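Hypothetical aspartyl-tRNA synthetase (PDB 1WYD) probably charges both tRNA(Asp) and tRNA(Asn) with L-aspartate, first activating the amino acid with ATP to aspartyl-AMP and then transferring it to the tRNA acceptor end. Local coordinates at residues Glu167-Val175 with Pro207-Asp215; Trp322-Tyr330 with Glu367-Leu375. All coordinates share one frame; numbering follows the deposited sequence.

How the interactions relate
Both contacts belong to the class II catalytic domain, with centres about 20 Å apart, and they meet at the predicted aspartate site. Glu167, the first residue of interaction 1 and a predicted aspartate ligand, probably shares a hydrogen bond with Tyr330 of interaction 2 (Glu167 OE2 to Tyr330 OH, 2.9 Å). Its other oxygen, Glu167 OE1, packs 3.8 Å from Pro328 CG. Interaction 1 also supplies Arg210, predicted to bind both aspartate and ATP, and Ala211 and Glu212, predicted to bind ATP. Segment 322-330 of interaction 2 lies next to predicted site residues: the side chain of Arg327 is about 4 Å from that of Ser355, a predicted aspartate and magnesium ligand.

Interaction 1 (Glu167-Val175 with Pro207-Asp215)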
ATOM      1  N   GLU B 167      19.700  10.033   6.685  1.00 64.02           N
ATOM      2  CA  GLU B 167      20.521  10.014   7.892  1.00 66.08           C
ATOM      3  C   GLU B 167      21.787   9.167   7.690  1.00 66.23           C
ATOM      4  O   GLU B 167      21.709   7.937   7.681  1.00 66.36           O
ATOM      5  CB  GLU B 167      19.720   9.506   9.101  1.00 66.83           C
ATOM      6  CG  GLU B 167      18.335  10.136   9.285  1.00 69.02           C
ATOM      7  CD  GLU B 167      17.339   9.159   9.895  1.00 72.28           C
ATOM      8  OE1 GLU B 167      17.695   8.514  10.907  1.00 75.43           O
ATOM      9  OE2 GLU B 167      16.207   9.020   9.372  1.00 73.04           O
ATOM     10  N   GLY B 168      22.935   9.841   7.509  1.00 66.81           N
ATOM     11  CA  GLY B 168      24.254   9.204   7.387  1.00 66.26           C
ATOM     12  C   GLY B 168      24.577   8.357   8.608  1.00 65.85           C
ATOM     13  O   GLY B 168      24.294   8.772   9.736  1.00 66.65           O
ATOM     14  N   GLY B 169      25.140   7.166   8.393  1.00 65.30           N
ATOM     15  CA  GLY B 169      25.254   6.164   9.450  1.00 63.92           C
ATOM     16  C   GLY B 169      24.300   4.991   9.246  1.00 63.34           C
ATOM     17  O   GLY B 169      24.617   3.839   9.590  1.00 63.33           O
ATOM     18  N   ALA B 170      23.120   5.278   8.692  1.00 61.90           N
ATOM     19  CA  ALA B 170      22.208   4.221   8.275  1.00 60.33           C
ATOM     20  C   ALA B 170      22.813   3.493   7.082  1.00 59.08           C
ATOM     21  O   ALA B 170      23.405   4.108   6.180  1.00 58.43           O
ATOM     22  CB  ALA B 170      20.831   4.787   7.923  1.00 60.53           C
ATOM     23  N   GLN B 171      22.661   2.177   7.100  1.00 57.32           N
ATOM     24  CA  GLN B 171      23.223   1.319   6.080  1.00 55.66           C
ATOM     25  C   GLN B 171      22.117   0.935   5.111  1.00 53.89           C
ATOM     26  O   GLN B 171      21.098   0.341   5.507  1.00 53.76           O
ATOM     27  CB  GLN B 171      23.816   0.070   6.727  1.00 56.45           C
ATOM     28  CG  GLN B 171      24.945   0.345   7.724  1.00 59.53           C
ATOM     29  CD  GLN B 171      25.535  -0.945   8.320  1.00 65.36           C
ATOM     30  OE1 GLN B 171      25.929  -1.866   7.585  1.00 66.87           O
ATOM     31  NE2 GLN B 171      25.596  -1.011   9.652  1.00 66.82           N
ATOM     32  N   LEU B 172      22.333   1.259   3.838  1.00 51.30           N
ATOM     33  CA  LEU B 172      21.324   1.101   2.802  1.00 48.33           C
ATOM     34  C   LEU B 172      21.770   0.120   1.755  1.00 47.24           C
ATOM     35  O   LEU B 172      22.962  -0.047   1.505  1.00 47.60           O
ATOM     36  CB  LEU B 172      21.047   2.448   2.155  1.00 48.03           C
ATOM     37  CG  LEU B 172      19.912   3.277   2.760  1.00 47.36           C
ATOM     38  CD1 LEU B 172      19.763   3.101   4.194  1.00 44.87           C
ATOM     39  CD2 LEU B 172      20.070   4.758   2.455  1.00 47.24           C
ATOM     40  N   PHE B 173      20.820  -0.565   1.138  1.00 45.44           N
ATOM     41  CA  PHE B 173      21.177  -1.461   0.058  1.00 43.90           C
ATOM     42  C   PHE B 173      21.539  -0.702  -1.203  1.00 42.25           C
ATOM     43  O   PHE B 173      20.787   0.148  -1.664  1.00 41.45           O
ATOM     44  CB  PHE B 173      20.056  -2.455  -0.204  1.00 44.45           C
ATOM     45  CG  PHE B 173      19.869  -3.450   0.898  1.00 44.91           C
ATOM     46  CD1 PHE B 173      18.698  -3.487   1.620  1.00 43.92           C
ATOM     47  CD2 PHE B 173      20.876  -4.338   1.225  1.00 46.14           C
ATOM     48  CE1 PHE B 173      18.532  -4.393   2.619  1.00 43.89           C
ATOM     49  CE2 PHE B 173      20.703  -5.248   2.241  1.00 45.31           C
ATOM     50  CZ  PHE B 173      19.522  -5.287   2.917  1.00 43.52           C
ATOM     51  N   PRO B 174      22.733  -0.970  -1.735  1.00 41.67           N
ATOM     52  CA  PRO B 174      23.120  -0.471  -3.062  1.00 39.60           C
ATOM     53  C   PRO B 174      22.159  -0.963  -4.141  1.00 37.96           C
ATOM     54  O   PRO B 174      21.876  -2.152  -4.191  1.00 37.13           O
ATOM     55  CB  PRO B 174      24.508  -1.093  -3.252  1.00 40.48           C
ATOM     56  CG  PRO B 174      25.055  -1.161  -1.822  1.00 40.00           C
ATOM     57  CD  PRO B 174      23.847  -1.698  -1.079  1.00 42.22           C
ATOM     58  N   VAL B 175      21.645  -0.052  -4.953  1.00 36.60           N
ATOM     59  CA  VAL B 175      20.960  -0.411  -6.192  1.00 37.11           C
ATOM     60  C   VAL B 175      21.793   0.088  -7.404  1.00 36.22           C
ATOM     61  O   VAL B 175      22.178   1.257  -7.484  1.00 36.61           O
ATOM     62  CB  VAL B 175      19.546   0.159  -6.254  1.00 37.29           C
ATOM     63  CG1 VAL B 175      18.786  -0.372  -7.530  1.00 39.14           C
ATOM     64  CG2 VAL B 175      18.765  -0.188  -4.957  1.00 38.73           C
ATOM     65  N   PRO B 207       6.775  -0.794   1.413  1.00 34.20           N
ATOM     66  CA  PRO B 207       8.045  -1.403   1.800  1.00 32.92           C
ATOM     67  C   PRO B 207       9.105  -0.340   2.099  1.00 33.02           C
ATOM     68  O   PRO B 207       9.088   0.752   1.534  1.00 31.75           O
ATOM     69  CB  PRO B 207       8.395  -2.249   0.577  1.00 34.63           C
ATOM     70  CG  PRO B 207       7.040  -2.328  -0.209  1.00 33.71           C
ATOM     71  CD  PRO B 207       6.441  -1.054   0.003  1.00 32.94           C
ATOM     72  N   ALA B 208       9.975  -0.661   3.058  1.00 33.21           N
ATOM     73  CA  ALA B 208      11.266  -0.009   3.249  1.00 34.15           C
ATOM     74  C   ALA B 208      12.409  -1.061   3.533  1.00 34.75           C
ATOM     75  O   ALA B 208      12.191  -2.283   3.664  1.00 33.01           O
ATOM     76  CB  ALA B 208      11.182   0.978   4.379  1.00 33.98           C
ATOM     77  N   TRP B 209      13.644  -0.588   3.632  1.00 36.30           N
ATOM     78  CA  TRP B 209      14.747  -1.548   3.750  1.00 36.67           C
ATOM     79  C   TRP B 209      15.936  -1.042   4.537  1.00 38.89           C
ATOM     80  O   TRP B 209      16.302   0.127   4.471  1.00 37.48           O
ATOM     81  CB  TRP B 209      15.207  -1.960   2.369  1.00 35.27           C
ATOM     82  CG  TRP B 209      14.170  -2.577   1.457  1.00 28.97           C
ATOM     83  CD1 TRP B 209      13.893  -3.907   1.316  1.00 29.09           C
ATOM     84  CD2 TRP B 209      13.404  -1.910   0.476  1.00 25.49           C
ATOM     85  NE1 TRP B 209      12.976  -4.108   0.308  1.00 28.86           N
ATOM     86  CE2 TRP B 209      12.651  -2.884  -0.217  1.00 27.98           C
ATOM     87  CE3 TRP B 209      13.259  -0.568   0.104  1.00 32.26           C
ATOM     88  CZ2 TRP B 209      11.745  -2.559  -1.237  1.00 28.50           C
ATOM     89  CZ3 TRP B 209      12.373  -0.248  -0.928  1.00 33.78           C
ATOM     90  CH2 TRP B 209      11.639  -1.241  -1.597  1.00 28.88           C
ATOM     91  N   ARG B 210      16.552  -1.953   5.276  1.00 42.75           N
ATOM     92  CA  ARG B 210      17.751  -1.601   6.040  1.00 46.47           C
ATOM     93  C   ARG B 210      18.804  -2.661   5.876  1.00 48.17           C
ATOM     94  O   ARG B 210      18.493  -3.859   5.927  1.00 49.62           O
ATOM     95  CB  ARG B 210      17.410  -1.408   7.521  1.00 45.63           C
ATOM     96  CG  ARG B 210      17.301   0.025   7.882  1.00 48.47           C
ATOM     97  CD  ARG B 210      18.652   0.725   8.199  1.00 54.14           C
ATOM     98  NE  ARG B 210      18.419   1.958   8.957  1.00 59.09           N
ATOM     99  CZ  ARG B 210      19.004   2.299  10.106  1.00 62.12           C
ATOM    100  NH1 ARG B 210      19.922   1.525  10.681  1.00 62.35           N
ATOM    101  NH2 ARG B 210      18.671   3.451  10.680  1.00 65.58           N
ATOM    102  N   ALA B 211      20.054  -2.246   5.704  1.00 51.15           N
ATOM    103  CA  ALA B 211      21.116  -3.232   5.398  1.00 53.71           C
ATOM    104  C   ALA B 211      22.018  -3.739   6.544  1.00 55.65           C
ATOM    105  O   ALA B 211      23.067  -4.302   6.265  1.00 56.39           O
ATOM    106  CB  ALA B 211      21.968  -2.744   4.251  1.00 52.86           C
ATOM    107  N   GLU B 212      21.637  -3.566   7.806  1.00 58.12           N
ATOM    108  CA  GLU B 212      22.511  -4.007   8.902  1.00 60.95           C
ATOM    109  C   GLU B 212      22.437  -5.496   9.077  1.00 62.71           C
ATOM    110  O   GLU B 212      21.488  -6.148   8.618  1.00 63.09           O
ATOM    111  CB  GLU B 212      22.160  -3.359  10.242  1.00 60.68           C
ATOM    112  CG  GLU B 212      22.674  -1.950  10.408  1.00 63.52           C
ATOM    113  CD  GLU B 212      21.774  -0.918   9.731  1.00 67.81           C
ATOM    114  OE1 GLU B 212      20.621  -1.273   9.374  1.00 67.78           O
ATOM    115  OE2 GLU B 212      22.209   0.255   9.557  1.00 69.96           O
ATOM    116  N   GLU B 213      23.426  -6.031   9.785  1.00 64.92           N
ATOM    117  CA  GLU B 213      23.443  -7.451  10.096  1.00 66.47           C
ATOM    118  C   GLU B 213      23.003  -7.805  11.545  1.00 67.15           C
ATOM    119  O   GLU B 213      23.250  -8.912  12.021  1.00 67.78           O
ATOM    120  CB  GLU B 213      24.789  -8.053   9.661  1.00 66.91           C
ATOM    121  CG  GLU B 213      24.887  -8.089   8.135  1.00 69.23           C
ATOM    122  CD  GLU B 213      26.287  -8.269   7.566  1.00 73.27           C
ATOM    123  OE1 GLU B 213      26.928  -9.318   7.848  1.00 74.06           O
ATOM    124  OE2 GLU B 213      26.719  -7.376   6.780  1.00 74.40           O
ATOM    125  N   SER B 214      22.308  -6.882  12.221  1.00 67.92           N
ATOM    126  CA  SER B 214      21.776  -7.147  13.570  1.00 68.33           C
ATOM    127  C   SER B 214      20.909  -8.423  13.564  1.00 68.48           C
ATOM    128  O   SER B 214      19.949  -8.515  12.788  1.00 69.12           O
ATOM    129  CB  SER B 214      20.989  -5.932  14.118  1.00 68.63           C
ATOM    130  OG  SER B 214      20.608  -6.124  15.481  1.00 66.85           O
ATOM    131  N   ASP B 215      21.277  -9.390  14.410  1.00 67.87           N
ATOM    132  CA  ASP B 215      20.605 -10.687  14.526  1.00 66.87           C
ATOM    133  C   ASP B 215      19.615 -10.777  15.698  1.00 66.50           C
ATOM    134  O   ASP B 215      19.232 -11.877  16.096  1.00 67.08           O
ATOM    135  CB  ASP B 215      21.651 -11.807  14.659  1.00 67.28           C
TER
HETATM  136  O   HOH W   1      18.007   0.246   2.061  1.00 42.84           O
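Gln171 grips the 207-215 segment with both its backbone polar groups. Its O accepts a nearly straight bond from Ala211 N (2.8 Å, 161°), and its N donates to Glu212 OE2 at 3.2 Å, meeting the carboxylate from above its plane. The Gln171 side chain, extended beyond CG, crosses that of Glu212 with amide and carboxylate planes 76° apart; Gln171 NE2 lies 3.2 Å from Glu212 CG. Glu212 is bent at chi2 (81°), which brings its carboxylate back to Arg210. There Arg210 NH1 bonds Glu212 OE1 at 3.2 Å and, in a shorter but weak bond bent at the hydrogen, Glu212 OE2 within the same salt bridge, the carboxylate lying at the guanidinium edge. Ala170 CB covers one guanidinium face, 3.7 Å from Arg210 NH2, while Gln186 accepts from Arg210 NE. This is the class II motif 2 region, where strand 201-209 runs into its loop; Arg210 is predicted to bind aspartate and ATP, and Ala211 and Glu212 to bind ATP. A lysine in place of Glu212 would probably leave Gln171 N without this acceptor and put a positive charge, not a carboxylate, beside Arg210 NH1. Further along, Phe173 lays one ring face on Ala211 CB, a CH-pi contact 3.6 Å from the ring centroid, and its edge meets Trp209 CB. A water bridges Phe173 N and, weakly, Trp209 O. Tyr177 and Phe178 of the second subunit also pack against the Phe173 ring, carrying the contact into the dimer interface.

Interaction 2 (Trp322-Tyr330 with Glu367-Leu375); sequences WPSDARPFY and EEALKKKGL
A mixed apolar and charged contact joins the loop between strands 316-320 and 343-348 to the C-terminal end of helix 363-371, in the class II catalytic domain, about 30 Å from the centre of the chain to the centre of the contact. Its apolar part centres on Phe329. With chi1 at 73°, CG sits between the backbone N and the carbonyl carbon, and the ring runs alongside Leu370, both side chains pointing the same way. Leu370 CD2 lies over one ring face in a CH-pi contact, 3.9 Å from the Phe329 centroid and 20° off the normal. Tyr330 CB covers the opposite face, so the ring is held between a leucine methyl and the next residue of its own loop. Ala369 CB comes in beside the ring's root, 3.9 Å from Phe329 CB and 3.5 Å from Phe329 O. The polar part is carried by Lys373, whose chain bends at chi3 and chi4 and reaches across to the loop's carbonyls. Lys373 NZ donates to Arg327 O at 2.8 Å, from above the carbonyl plane, and more weakly to Asp325 O at 3.4 Å. The ammonium thus sits at the exit of the 3-10 turn 324-326, held chiefly by Arg327 O. Nearer the solvent, a long salt bridge pairs Asp325 OD2 with Lys372 NZ, also 3.4 Å. Lys372 and Lys373 are presented where the helix ends in a Schellman motif: Leu375 N bonds Leu370 O, Gly374 N bonds Lys371 O, and Gly374 takes the positive phi. Helix 381-384 flanks the apolar side, with Phe383 meeting the Phe329 ring edge-to-face and Leu384 touching Leu370, while Arg327 turns toward strand 343-348 and pairs with Asp345.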
ATOM      1  N   TRP B 322      12.723  12.537  24.198  1.00 51.85           N
ATOM      2  CA  TRP B 322      14.133  12.057  24.181  1.00 51.92           C
ATOM      3  C   TRP B 322      15.212  13.188  24.077  1.00 52.14           C
ATOM      4  O   TRP B 322      14.893  14.315  23.680  1.00 51.76           O
ATOM      5  CB  TRP B 322      14.340  11.026  23.047  1.00 51.54           C
ATOM      6  CG  TRP B 322      13.548   9.744  23.226  1.00 51.28           C
ATOM      7  CD1 TRP B 322      12.210   9.594  23.076  1.00 50.25           C
ATOM      8  CD2 TRP B 322      14.058   8.449  23.588  1.00 50.50           C
ATOM      9  NE1 TRP B 322      11.844   8.295  23.326  1.00 52.05           N
ATOM     10  CE2 TRP B 322      12.957   7.568  23.648  1.00 50.16           C
ATOM     11  CE3 TRP B 322      15.340   7.943  23.875  1.00 49.81           C
ATOM     12  CZ2 TRP B 322      13.085   6.210  23.969  1.00 51.62           C
ATOM     13  CZ3 TRP B 322      15.474   6.590  24.198  1.00 51.12           C
ATOM     14  CH2 TRP B 322      14.342   5.734  24.239  1.00 51.10           C
ATOM     15  N   PRO B 323      16.480  12.909  24.427  1.00 52.54           N
ATOM     16  CA  PRO B 323      17.575  13.851  24.115  1.00 52.91           C
ATOM     17  C   PRO B 323      17.718  14.139  22.624  1.00 53.19           C
ATOM     18  O   PRO B 323      17.677  13.210  21.799  1.00 53.56           O
ATOM     19  CB  PRO B 323      18.835  13.143  24.625  1.00 52.41           C
ATOM     20  CG  PRO B 323      18.418  11.749  24.944  1.00 52.56           C
ATOM     21  CD  PRO B 323      16.964  11.742  25.181  1.00 52.14           C
ATOM     22  N   SER B 324      17.880  15.419  22.306  1.00 53.33           N
ATOM     23  CA  SER B 324      18.015  15.898  20.941  1.00 54.23           C
ATOM     24  C   SER B 324      19.186  15.230  20.278  1.00 54.80           C
ATOM     25  O   SER B 324      19.197  15.004  19.081  1.00 55.31           O
ATOM     26  CB  SER B 324      18.261  17.406  20.939  1.00 54.58           C
ATOM     27  OG  SER B 324      17.309  18.062  21.759  1.00 55.20           O
ATOM     28  N   ASP B 325      20.172  14.899  21.088  1.00 55.55           N
ATOM     29  CA  ASP B 325      21.441  14.391  20.612  1.00 56.16           C
ATOM     30  C   ASP B 325      21.310  12.948  20.099  1.00 54.60           C
ATOM     31  O   ASP B 325      22.189  12.459  19.400  1.00 55.03           O
ATOM     32  CB  ASP B 325      22.470  14.550  21.753  1.00 57.76           C
ATOM     33  CG  ASP B 325      22.240  15.871  22.583  1.00 62.51           C
ATOM     34  OD1 ASP B 325      21.190  16.015  23.306  1.00 63.68           O
ATOM     35  OD2 ASP B 325      23.060  16.829  22.545  1.00 66.70           O
ATOM     36  N   ALA B 326      20.199  12.286  20.428  1.00 52.60           N
ATOM     37  CA  ALA B 326      19.937  10.908  20.006  1.00 50.85           C
ATOM     38  C   ALA B 326      18.827  10.770  18.923  1.00 49.63           C
ATOM     39  O   ALA B 326      18.377   9.676  18.628  1.00 48.10           O
ATOM     40  CB  ALA B 326      19.591  10.054  21.224  1.00 50.97           C
ATOM     41  N   ARG B 327      18.391  11.886  18.354  1.00 48.98           N
ATOM     42  CA  ARG B 327      17.279  11.897  17.411  1.00 48.86           C
ATOM     43  C   ARG B 327      17.752  12.620  16.155  1.00 48.74           C
ATOM     44  O   ARG B 327      18.678  13.399  16.243  1.00 48.20           O
ATOM     45  CB  ARG B 327      16.077  12.599  18.040  1.00 48.41           C
ATOM     46  CG  ARG B 327      15.482  11.820  19.224  1.00 47.82           C
ATOM     47  CD  ARG B 327      14.252  11.060  18.830  1.00 49.09           C
ATOM     48  NE  ARG B 327      14.128   9.781  19.490  1.00 47.92           N
ATOM     49  CZ  ARG B 327      13.070   8.982  19.378  1.00 45.73           C
ATOM     50  NH1 ARG B 327      12.039   9.298  18.595  1.00 43.11           N
ATOM     51  NH2 ARG B 327      13.063   7.847  20.055  1.00 45.90           N
ATOM     52  N   PRO B 328      17.158  12.344  14.987  1.00 48.75           N
ATOM     53  CA  PRO B 328      17.583  12.981  13.734  1.00 48.54           C
ATOM     54  C   PRO B 328      17.672  14.504  13.765  1.00 48.40           C
ATOM     55  O   PRO B 328      17.105  15.157  14.641  1.00 49.07           O
ATOM     56  CB  PRO B 328      16.509  12.528  12.758  1.00 48.33           C
ATOM     57  CG  PRO B 328      16.189  11.177  13.240  1.00 48.24           C
ATOM     58  CD  PRO B 328      16.094  11.354  14.742  1.00 48.74           C
ATOM     59  N   PHE B 329      18.390  15.057  12.795  1.00 48.26           N
ATOM     60  CA  PHE B 329      18.495  16.505  12.618  1.00 48.02           C
ATOM     61  C   PHE B 329      17.143  17.124  12.264  1.00 47.31           C
ATOM     62  O   PHE B 329      16.957  18.333  12.390  1.00 47.88           O
ATOM     63  CB  PHE B 329      19.490  16.812  11.490  1.00 47.94           C
ATOM     64  CG  PHE B 329      18.956  16.495  10.102  1.00 49.83           C
ATOM     65  CD1 PHE B 329      18.415  17.504   9.298  1.00 50.92           C
ATOM     66  CD2 PHE B 329      19.003  15.199   9.594  1.00 50.75           C
ATOM     67  CE1 PHE B 329      17.910  17.220   8.005  1.00 50.36           C
ATOM     68  CE2 PHE B 329      18.505  14.905   8.296  1.00 53.06           C
ATOM     69  CZ  PHE B 329      17.960  15.922   7.503  1.00 50.57           C
ATOM     70  N   TYR B 330      16.222  16.315  11.755  1.00 46.37           N
ATOM     71  CA  TYR B 330      14.959  16.857  11.267  1.00 45.68           C
ATOM     72  C   TYR B 330      13.930  16.991  12.399  1.00 46.25           C
ATOM     73  O   TYR B 330      12.828  17.482  12.172  1.00 45.59           O
ATOM     74  CB  TYR B 330      14.391  16.070  10.037  1.00 44.74           C
ATOM     75  CG  TYR B 330      14.306  14.560  10.203  1.00 42.11           C
ATOM     76  CD1 TYR B 330      13.324  13.989  10.973  1.00 41.32           C
ATOM     77  CD2 TYR B 330      15.210  13.713   9.560  1.00 41.17           C
ATOM     78  CE1 TYR B 330      13.232  12.618  11.135  1.00 41.46           C
ATOM     79  CE2 TYR B 330      15.129  12.323   9.708  1.00 41.37           C
ATOM     80  CZ  TYR B 330      14.131  11.792  10.509  1.00 42.80           C
ATOM     81  OH  TYR B 330      14.029  10.434  10.686  1.00 45.36           O
ATOM     82  N   GLU B 367      19.936  23.415   9.518  1.00 56.45           N
ATOM     83  CA  GLU B 367      21.357  23.477   9.190  1.00 58.23           C
ATOM     84  C   GLU B 367      22.232  23.446  10.424  1.00 58.95           C
ATOM     85  O   GLU B 367      23.307  22.839  10.413  1.00 58.73           O
ATOM     86  CB  GLU B 367      21.671  24.708   8.357  1.00 58.24           C
ATOM     87  CG  GLU B 367      21.929  24.390   6.899  1.00 59.00           C
ATOM     88  CD  GLU B 367      21.896  25.627   6.030  1.00 61.07           C
ATOM     89  OE1 GLU B 367      21.837  25.475   4.793  1.00 62.74           O
ATOM     90  OE2 GLU B 367      21.931  26.750   6.586  1.00 61.51           O
ATOM     91  N   GLU B 368      21.749  24.088  11.484  1.00 60.25           N
ATOM     92  CA  GLU B 368      22.409  24.052  12.783  1.00 61.74           C
ATOM     93  C   GLU B 368      22.417  22.610  13.315  1.00 61.75           C
ATOM     94  O   GLU B 368      23.471  22.084  13.705  1.00 62.11           O
ATOM     95  CB  GLU B 368      21.744  25.047  13.751  1.00 62.03           C
ATOM     96  CG  GLU B 368      22.470  25.277  15.075  1.00 65.77           C
ATOM     97  CD  GLU B 368      23.981  25.471  14.923  1.00 70.20           C
ATOM     98  OE1 GLU B 368      24.413  26.532  14.398  1.00 71.64           O
ATOM     99  OE2 GLU B 368      24.739  24.557  15.337  1.00 70.84           O
ATOM    100  N   ALA B 369      21.265  21.949  13.264  1.00 61.87           N
ATOM    101  CA  ALA B 369      21.147  20.581  13.777  1.00 62.10           C
ATOM    102  C   ALA B 369      22.148  19.644  13.113  1.00 62.42           C
ATOM    103  O   ALA B 369      22.827  18.871  13.778  1.00 62.72           O
ATOM    104  CB  ALA B 369      19.746  20.075  13.591  1.00 62.06           C
ATOM    105  N   LEU B 370      22.245  19.735  11.795  1.00 62.87           N
ATOM    106  CA  LEU B 370      23.265  19.016  11.042  1.00 63.60           C
ATOM    107  C   LEU B 370      24.692  19.290  11.525  1.00 64.42           C
ATOM    108  O   LEU B 370      25.515  18.376  11.608  1.00 63.81           O
ATOM    109  CB  LEU B 370      23.142  19.316   9.543  1.00 63.20           C
ATOM    110  CG  LEU B 370      21.961  18.679   8.814  1.00 62.32           C
ATOM    111  CD1 LEU B 370      21.739  19.419   7.509  1.00 60.85           C
ATOM    112  CD2 LEU B 370      22.219  17.184   8.574  1.00 62.29           C
ATOM    113  N   LYS B 371      24.992  20.542  11.841  1.00 65.96           N
ATOM    114  CA  LYS B 371      26.326  20.844  12.346  1.00 68.35           C
ATOM    115  C   LYS B 371      26.541  20.192  13.724  1.00 69.16           C
ATOM    116  O   LYS B 371      27.561  19.539  13.955  1.00 69.45           O
ATOM    117  CB  LYS B 371      26.566  22.349  12.404  1.00 68.65           C
ATOM    118  CG  LYS B 371      26.967  22.985  11.072  1.00 70.21           C
ATOM    119  CD  LYS B 371      26.570  24.478  11.068  1.00 73.41           C
ATOM    120  CE  LYS B 371      27.406  25.288  10.092  1.00 75.08           C
ATOM    121  NZ  LYS B 371      27.124  24.824   8.707  1.00 77.21           N
ATOM    122  N   LYS B 372      25.552  20.335  14.606  1.00 69.86           N
ATOM    123  CA  LYS B 372      25.600  19.786  15.952  1.00 70.84           C
ATOM    124  C   LYS B 372      25.792  18.265  15.979  1.00 71.27           C
ATOM    125  O   LYS B 372      25.953  17.675  17.061  1.00 71.67           O
ATOM    126  CB  LYS B 372      24.323  20.178  16.718  1.00 71.25           C
ATOM    127  CG  LYS B 372      24.487  20.357  18.242  1.00 72.78           C
ATOM    128  CD  LYS B 372      23.161  20.824  18.903  1.00 75.74           C
ATOM    129  CE  LYS B 372      23.320  21.175  20.390  1.00 76.79           C
ATOM    130  NZ  LYS B 372      23.541  19.970  21.259  1.00 78.12           N
ATOM    131  N   LYS B 373      25.758  17.634  14.806  1.00 71.19           N
ATOM    132  CA  LYS B 373      25.950  16.188  14.675  1.00 71.41           C
ATOM    133  C   LYS B 373      27.193  15.890  13.826  1.00 71.75           C
ATOM    134  O   LYS B 373      27.454  14.733  13.454  1.00 71.35           O
ATOM    135  CB  LYS B 373      24.708  15.518  14.063  1.00 71.59           C
ATOM    136  CG  LYS B 373      23.378  15.911  14.701  1.00 72.13           C
ATOM    137  CD  LYS B 373      22.311  14.851  14.498  1.00 71.55           C
ATOM    138  CE  LYS B 373      21.498  14.653  15.786  1.00 71.14           C
ATOM    139  NZ  LYS B 373      21.424  13.221  16.178  1.00 70.03           N
ATOM    140  N   GLY B 374      27.943  16.951  13.517  1.00 72.05           N
ATOM    141  CA  GLY B 374      29.174  16.861  12.749  1.00 72.51           C
ATOM    142  C   GLY B 374      28.995  16.515  11.279  1.00 73.17           C
ATOM    143  O   GLY B 374      29.942  16.052  10.629  1.00 72.93           O
ATOM    144  N   LEU B 375      27.791  16.732  10.746  1.00 73.14           N
ATOM    145  CA  LEU B 375      27.570  16.531   9.325  1.00 73.40           C
ATOM    146  C   LEU B 375      27.799  17.820   8.526  1.00 73.67           C
ATOM    147  O   LEU B 375      27.617  18.935   9.038  1.00 73.95           O
ATOM    148  CB  LEU B 375      26.178  15.973   9.075  1.00 73.38           C
ATOM    149  CG  LEU B 375      25.899  14.506   9.444  1.00 74.00           C
ATOM    150  CD1 LEU B 375      27.160  13.610   9.402  1.00 74.49           C
ATOM    151  CD2 LEU B 375      25.168  14.412  10.797  1.00 72.51           C
TER